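Local coordinates for protein diaminopimelate decarboxylase (Psychromonas ingrahamii, PDB 4XG1) that probably catalyses the decarboxylation of meso-diaminopimelate to L-lysine, the last step of lysine biosynthesis, as a homodimeric pyridoxal 5'-phosphate enzyme, at residues M121-E126 against K144-I149; K299-V304 against D342-I347; V304-N309 against D352-E357. All blocks are in the same frame, centred on the assembly; numbering follows the deposited sequence.

Contact 1: residues M121-E126 against K144-I149; sequences MCFNVE and KAPISI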
# COMPACT_ATOMS: atom_id res chain seq x y z
N MET B 121 15.52 -23.39 8.69
CA MET B 121 15.16 -24.70 8.17
C MET B 121 15.34 -24.88 6.65
O MET B 121 15.86 -25.89 6.23
CB MET B 121 13.71 -25.02 8.50
CG MET B 121 13.29 -26.44 8.18
SD MET B 121 11.60 -26.80 8.74
CE MET B 121 11.86 -26.95 10.48
N CYS B 122 14.89 -23.93 5.82
CA CYS B 122 14.79 -24.19 4.38
C CYS B 122 14.56 -22.92 3.56
O CYS B 122 13.85 -22.04 3.98
CB CYS B 122 13.65 -25.21 4.12
SG CYS B 122 13.75 -26.10 2.57
N PHE B 123 15.15 -22.88 2.38
CA PHE B 123 14.89 -21.86 1.38
C PHE B 123 13.98 -22.46 0.33
O PHE B 123 14.34 -23.42 -0.30
CB PHE B 123 16.18 -21.43 0.70
CG PHE B 123 17.12 -20.68 1.60
CD1 PHE B 123 17.97 -21.37 2.47
CD2 PHE B 123 17.19 -19.29 1.56
CE1 PHE B 123 18.84 -20.69 3.30
CE2 PHE B 123 18.06 -18.60 2.38
CZ PHE B 123 18.89 -19.30 3.26
N ASN B 124 12.78 -21.91 0.15
CA ASN B 124 11.89 -22.33 -0.92
C ASN B 124 12.27 -21.57 -2.17
O ASN B 124 11.91 -20.41 -2.33
CB ASN B 124 10.45 -22.06 -0.52
CG ASN B 124 9.98 -22.95 0.61
OD1 ASN B 124 10.52 -24.05 0.81
ND2 ASN B 124 9.00 -22.49 1.39
N VAL B 125 13.01 -22.23 -3.07
CA VAL B 125 13.60 -21.59 -4.25
C VAL B 125 12.63 -21.51 -5.44
O VAL B 125 11.89 -22.46 -5.73
CB VAL B 125 14.88 -22.32 -4.71
CG1 VAL B 125 15.48 -21.71 -5.97
CG2 VAL B 125 15.92 -22.31 -3.61
N GLU B 126 12.70 -20.39 -6.15
CA GLU B 126 11.75 -20.04 -7.21
C GLU B 126 12.38 -19.82 -8.59
O GLU B 126 11.68 -19.65 -9.56
CB GLU B 126 11.03 -18.73 -6.81
CG GLU B 126 10.35 -18.85 -5.45
CD GLU B 126 8.90 -18.37 -5.43
OE1 GLU B 126 8.31 -18.25 -6.53
OE2 GLU B 126 8.37 -18.12 -4.31
N LYS B 144 26.17 -25.36 4.29
CA LYS B 144 25.30 -26.00 3.33
C LYS B 144 23.83 -25.54 3.46
O LYS B 144 23.19 -25.73 4.51
CB LYS B 144 25.39 -27.50 3.48
CG LYS B 144 26.65 -28.06 2.85
CD LYS B 144 26.57 -29.56 2.68
CE LYS B 144 27.61 -30.05 1.68
NZ LYS B 144 27.48 -31.50 1.41
N ALA B 145 23.33 -24.90 2.40
CA ALA B 145 22.02 -24.24 2.42
C ALA B 145 20.92 -25.21 2.17
O ALA B 145 20.91 -25.83 1.15
CB ALA B 145 21.99 -23.16 1.35
N PRO B 146 19.99 -25.37 3.12
CA PRO B 146 18.91 -26.30 2.92
C PRO B 146 17.88 -25.72 1.97
O PRO B 146 17.54 -24.55 2.09
CB PRO B 146 18.30 -26.47 4.32
CG PRO B 146 18.67 -25.26 5.05
CD PRO B 146 19.96 -24.75 4.45
N ILE B 147 17.38 -26.52 1.03
CA ILE B 147 16.53 -25.97 -0.03
C ILE B 147 15.41 -26.89 -0.48
O ILE B 147 15.58 -28.11 -0.49
CB ILE B 147 17.33 -25.56 -1.25
CG1 ILE B 147 17.86 -26.79 -2.00
CG2 ILE B 147 18.47 -24.63 -0.90
CD1 ILE B 147 17.08 -27.08 -3.26
N SER B 148 14.24 -26.31 -0.75
CA SER B 148 13.22 -26.93 -1.56
C SER B 148 13.12 -26.14 -2.84
O SER B 148 13.65 -25.04 -2.96
CB SER B 148 11.87 -26.94 -0.92
OG SER B 148 11.93 -27.31 0.44
N ILE B 149 12.42 -26.71 -3.80
CA ILE B 149 12.08 -25.99 -4.99
C ILE B 149 10.60 -25.78 -4.92
O ILE B 149 9.85 -26.68 -4.58
CB ILE B 149 12.39 -26.77 -6.26
CG1 ILE B 149 13.84 -27.31 -6.24
CG2 ILE B 149 12.17 -25.89 -7.50
CD1 ILE B 149 14.88 -26.25 -6.48

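Contact 2: residues K299-V304 against D342-I347; sequences KNFAIV and DIVGPI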
# COMPACT_ATOMS: atom_id res chain seq x y z
N LYS B 299 -27.04 9.08 -4.41
CA LYS B 299 -26.05 8.30 -3.65
C LYS B 299 -25.72 8.93 -2.30
O LYS B 299 -25.59 10.14 -2.18
CB LYS B 299 -24.78 8.18 -4.48
CG LYS B 299 -23.87 7.05 -4.09
CD LYS B 299 -23.05 6.70 -5.31
CE LYS B 299 -22.04 5.66 -4.94
NZ LYS B 299 -21.80 4.70 -6.06
N ASN B 300 -25.56 8.10 -1.28
CA ASN B 300 -25.15 8.57 0.03
C ASN B 300 -23.75 8.15 0.45
O ASN B 300 -23.33 7.03 0.19
CB ASN B 300 -26.12 8.04 1.07
CG ASN B 300 -27.53 8.51 0.81
OD1 ASN B 300 -27.77 9.70 0.51
ND2 ASN B 300 -28.48 7.60 0.91
N PHE B 301 -23.08 9.03 1.19
CA PHE B 301 -21.76 8.72 1.73
C PHE B 301 -21.64 8.84 3.22
O PHE B 301 -21.91 9.88 3.78
CB PHE B 301 -20.77 9.63 1.07
CG PHE B 301 -20.62 9.36 -0.38
CD1 PHE B 301 -19.87 8.27 -0.80
CD2 PHE B 301 -21.24 10.16 -1.31
CE1 PHE B 301 -19.73 8.01 -2.14
CE2 PHE B 301 -21.08 9.91 -2.66
CZ PHE B 301 -20.33 8.83 -3.08
N ALA B 302 -21.18 7.78 3.86
CA ALA B 302 -20.62 7.90 5.20
C ALA B 302 -19.10 8.12 5.06
O ALA B 302 -18.38 7.26 4.58
CB ALA B 302 -20.89 6.65 6.02
N ILE B 303 -18.64 9.27 5.48
CA ILE B 303 -17.24 9.60 5.49
C ILE B 303 -16.67 9.26 6.86
O ILE B 303 -17.04 9.86 7.85
CB ILE B 303 -17.08 11.09 5.20
CG1 ILE B 303 -17.68 11.35 3.82
CG2 ILE B 303 -15.62 11.50 5.22
CD1 ILE B 303 -17.72 12.79 3.45
N VAL B 304 -15.76 8.28 6.89
CA VAL B 304 -15.18 7.78 8.12
C VAL B 304 -13.70 8.18 8.25
O VAL B 304 -13.13 8.71 7.32
CB VAL B 304 -15.30 6.24 8.17
CG1 VAL B 304 -16.77 5.84 8.30
CG2 VAL B 304 -14.66 5.57 6.94
N ASP B 342 -22.23 4.34 0.65
CA ASP B 342 -20.84 3.99 0.41
C ASP B 342 -20.06 4.48 1.61
O ASP B 342 -20.19 5.65 2.03
CB ASP B 342 -20.34 4.64 -0.85
CG ASP B 342 -20.77 3.89 -2.08
OD1 ASP B 342 -21.63 2.96 -1.96
OD2 ASP B 342 -20.26 4.23 -3.18
N ILE B 343 -19.27 3.59 2.18
CA ILE B 343 -18.38 3.93 3.29
C ILE B 343 -17.03 4.33 2.75
O ILE B 343 -16.32 3.52 2.17
CB ILE B 343 -18.18 2.73 4.22
CG1 ILE B 343 -19.55 2.10 4.52
CG2 ILE B 343 -17.47 3.15 5.50
CD1 ILE B 343 -20.56 3.07 5.06
N VAL B 344 -16.66 5.58 2.94
CA VAL B 344 -15.45 6.12 2.34
C VAL B 344 -14.62 6.95 3.33
O VAL B 344 -15.13 7.45 4.33
CB VAL B 344 -15.79 6.98 1.10
CG1 VAL B 344 -16.57 6.19 0.07
CG2 VAL B 344 -16.59 8.22 1.52
N GLY B 345 -13.34 7.11 3.03
CA GLY B 345 -12.43 7.73 3.97
C GLY B 345 -12.10 9.12 3.55
O GLY B 345 -12.58 9.58 2.53
N PRO B 346 -11.20 9.79 4.29
CA PRO B 346 -10.77 11.13 3.97
C PRO B 346 -9.80 11.29 2.82
O PRO B 346 -9.46 12.43 2.47
CB PRO B 346 -10.09 11.60 5.25
CG PRO B 346 -10.50 10.60 6.29
CD PRO B 346 -10.58 9.32 5.53
N ILE B 347 -9.32 10.21 2.20
CA ILE B 347 -8.26 10.35 1.17
C ILE B 347 -8.83 10.88 -0.12
O ILE B 347 -9.96 10.60 -0.46
CB ILE B 347 -7.48 9.05 1.01
CG1 ILE B 347 -6.54 8.92 2.22
CG2 ILE B 347 -6.73 8.99 -0.32
CD1 ILE B 347 -5.80 7.60 2.29

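Contact 3: residues V304-N309 against D352-E357; sequences VDAAMN and DFLGKE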
# COMPACT_ATOMS: atom_id res chain seq x y z
N VAL B 304 -15.76 8.28 6.89
CA VAL B 304 -15.18 7.78 8.12
C VAL B 304 -13.70 8.18 8.25
O VAL B 304 -13.13 8.71 7.32
CB VAL B 304 -15.30 6.24 8.17
CG1 VAL B 304 -16.77 5.84 8.30
CG2 VAL B 304 -14.66 5.57 6.94
N ASP B 305 -13.07 7.90 9.39
CA ASP B 305 -11.73 8.36 9.61
C ASP B 305 -10.66 7.30 9.25
O ASP B 305 -9.47 7.56 9.42
CB ASP B 305 -11.54 8.90 11.04
CG ASP B 305 -11.71 7.86 12.10
OD1 ASP B 305 -12.01 6.69 11.77
OD2 ASP B 305 -11.48 8.15 13.29
N ALA B 306 -11.09 6.12 8.78
CA ALA B 306 -10.17 5.14 8.18
C ALA B 306 -10.23 5.26 6.65
O ALA B 306 -11.26 5.66 6.11
CB ALA B 306 -10.53 3.75 8.60
N ALA B 307 -9.15 4.88 5.98
CA ALA B 307 -9.06 5.00 4.55
C ALA B 307 -8.21 3.89 3.93
O ALA B 307 -7.78 2.98 4.61
CB ALA B 307 -8.48 6.36 4.21
N MET B 308 -7.96 4.00 2.63
CA MET B 308 -7.22 3.02 1.89
C MET B 308 -5.78 2.88 2.38
O MET B 308 -5.18 1.82 2.19
CB MET B 308 -7.25 3.32 0.38
CG MET B 308 -6.45 4.54 0.00
SD MET B 308 -6.62 5.01 -1.73
CE MET B 308 -5.43 3.89 -2.39
N ASN B 309 -5.23 3.90 3.00
CA ASN B 309 -3.91 3.74 3.62
C ASN B 309 -3.94 2.89 4.88
O ASN B 309 -2.91 2.35 5.28
CB ASN B 309 -3.26 5.06 3.97
CG ASN B 309 -3.89 5.67 5.20
OD1 ASN B 309 -5.10 5.99 5.18
ND2 ASN B 309 -3.13 5.78 6.28
N ASP B 352 -10.51 5.68 -2.81
CA ASP B 352 -10.48 5.52 -1.36
C ASP B 352 -11.85 5.21 -0.82
O ASP B 352 -12.57 6.12 -0.42
CB ASP B 352 -9.90 6.73 -0.63
CG ASP B 352 -10.09 6.62 0.88
OD1 ASP B 352 -9.96 5.50 1.42
OD2 ASP B 352 -10.42 7.65 1.52
N PHE B 353 -12.17 3.93 -0.76
CA PHE B 353 -13.40 3.48 -0.11
C PHE B 353 -13.13 2.22 0.71
O PHE B 353 -12.15 1.52 0.51
CB PHE B 353 -14.47 3.20 -1.16
CG PHE B 353 -14.18 2.02 -2.05
CD1 PHE B 353 -13.47 2.18 -3.23
CD2 PHE B 353 -14.60 0.74 -1.70
CE1 PHE B 353 -13.18 1.06 -4.04
CE2 PHE B 353 -14.32 -0.37 -2.51
CZ PHE B 353 -13.62 -0.20 -3.69
N LEU B 354 -14.02 1.95 1.65
CA LEU B 354 -13.95 0.75 2.45
C LEU B 354 -15.05 -0.25 2.12
O LEU B 354 -14.87 -1.47 2.32
CB LEU B 354 -14.04 1.11 3.91
CG LEU B 354 -12.92 2.03 4.35
CD1 LEU B 354 -13.21 2.38 5.77
CD2 LEU B 354 -11.53 1.40 4.25
N GLY B 355 -16.17 0.25 1.61
CA GLY B 355 -17.25 -0.63 1.22
C GLY B 355 -18.29 0.15 0.45
O GLY B 355 -18.46 1.34 0.67
N LYS B 356 -19.01 -0.55 -0.43
CA LYS B 356 -20.07 0.06 -1.23
C LYS B 356 -21.47 -0.48 -0.94
O LYS B 356 -21.64 -1.61 -0.47
CB LYS B 356 -19.71 -0.08 -2.68
CG LYS B 356 -18.66 0.92 -3.03
CD LYS B 356 -18.07 0.72 -4.39
CE LYS B 356 -17.17 1.91 -4.69
NZ LYS B 356 -16.30 1.64 -5.86
N GLU B 357 -22.46 0.38 -1.13
CA GLU B 357 -23.87 0.04 -0.98
C GLU B 357 -24.18 -0.76 0.25
O GLU B 357 -24.62 -1.88 0.16
CB GLU B 357 -24.33 -0.74 -2.20
CG GLU B 357 -24.34 0.08 -3.48
CD GLU B 357 -25.07 -0.64 -4.60
OE1 GLU B 357 -26.27 -0.93 -4.44
OE2 GLU B 357 -24.44 -0.94 -5.64

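Contact 1: residues M121-E126 against K144-I149
Pro146 O meets three groups of the neighbouring strand: it accepts a hydrogen bond from Phe123 N at 2.9 Å, lies near the Cys122 CA hydrogen, and sits at the edge of the Phe123 ring, in its plane, 3.2 Å from CD1. The Phe123 N bond is the first of the ladder between two parallel strands in a beta-alpha-beta unit of the TIM barrel, with helix 128-140 as the crossover. Ser148 N then donates to Phe123 O, and Val125 N to Ser148 O, each at 2.9 Å; the last donor sits above the carbonyl plane, 37° out of it. One side of the pair is apolar. Here Phe123 CB approaches Ile147 CG2, and Val125 CB lies 4.3 Å from Ile149 CD1, while helices 109-117 and 128-140 pack over Phe123 and Val125. The other side carries Asn124 and Ser148 and faces the barrel interior, where the Asn124 side chain is about 6 Å from the bound lysine-pyridoxal phosphate adduct and touches Glu274, a predicted cofactor-binding residue. Beside them Cys122, its SG anti to the backbone N (chi1 -159°), reaches across the strand gap and brings SG to 3.1 Å from Ser148 OG, a close approach of thiol and hydroxyl.

Contact 2: residues K299-V304 against D342-I347
Val304 N donates a nearly straight hydrogen bond (168°) to Val344 O at 2.8 Å, the last rung between two parallel strands. Three more precede it: Asp342 N to Asn300 O, Ala302 N to Asp342 O, and Val344 N to Ala302 O. Around this backbone shell the side chains fall on two faces. On one, Phe301 lies alongside Asp342, its CE1 3.7 Å from Asp342 CB and its ring turned 78° to the carboxylate, while CD1 reaches Val344 CG1 at 4.0 Å. On the other, Ala302 CB meets the tip of Ile343, atom CD1, at 3.7 Å. At the strand end, Val304 CG1 is anti to the carbonyl carbon (chi1 -67°), which leaves CG2 in the crowded position between N and the carbonyl carbon, 3.3 Å from Val344 O. The Asp342 carboxylate is held by Glu357 N on OD1; a salt bridge from the poorly ordered Lys299 to OD2 is doubtful. Farther out, strand 284-294 flanks residues 300-304, strand 353-361 flanks residues 342-344, and Lys171 of the second subunit bonds to Gly345 O and Ile347 O. Such a pair within a mixed sheet belongs to the beta domain that accompanies the TIM barrel in class-II Orn/Lys/Arg decarboxylases.

Contact 3: residues V304-N309 against D352-E357
Asp352 reaches Met308 and Ala307 along its whole side chain. Its CB rests 3.9 Å from Met308 SD, and the two side chains lie across each other. CG, anti to the backbone N (chi1 171°), is thereby directed into the loop of residues 304-309 and comes within 3.7 Å of Ala307 CB. OD1 makes the one hydrogen bond of the contact, accepting from Met308 N at 2.8 Å with a bent N-H geometry of 140°; the donor stands above the carboxylate plane, 42° out of it. The same oxygen is 3.3 Å from Ala307 CB. OD2 accepts a hydrogen bond from Ile347 N and forms a salt bridge to Lys171 NZ of the second subunit. Beyond this polar spot Leu354 supplies the apolar part: its CD1 meets Val304 CG2 at 3.7 Å and Ala306 CB at 4.1 Å, while CD2 approaches the Ala307 carbonyl. Leu354 and Gly355 together face Ile343 in a classic beta bulge. Met308 lies beside Glu349, which lines the pocket of the bound adduct and probably binds substrate, and packs on Leu316 of the second subunit. By touching Met308, Asp352 probably acts as a second-shell group behind the pocket. Between two backbone N-H groups and an ammonium, the buried carboxylate is probably stabilised as the anion, one oxygen tied to the loop at Met308 N, the other to Ile347 N and the second subunit.

Contact 1 belongs to the TIM barrel; contacts 2 and 3 belong to the beta domain, on the opposite side of the chain's centre, with contact 1 about 46 and 40 Å from them between centres. All three are largely buried, though contact 2 has an exposed end at Lys299. Contacts 1 and 2 are both ladders of parallel strands, whereas contact 3 joins a loop to a bulged strand through a carboxylate and a leucine. Contacts 2 and 3 share Val304 and touch directly, since the backbone of Ile343 bonds to Leu354 and Gly355 at the bulge; both also meet Lys171 of the second subunit.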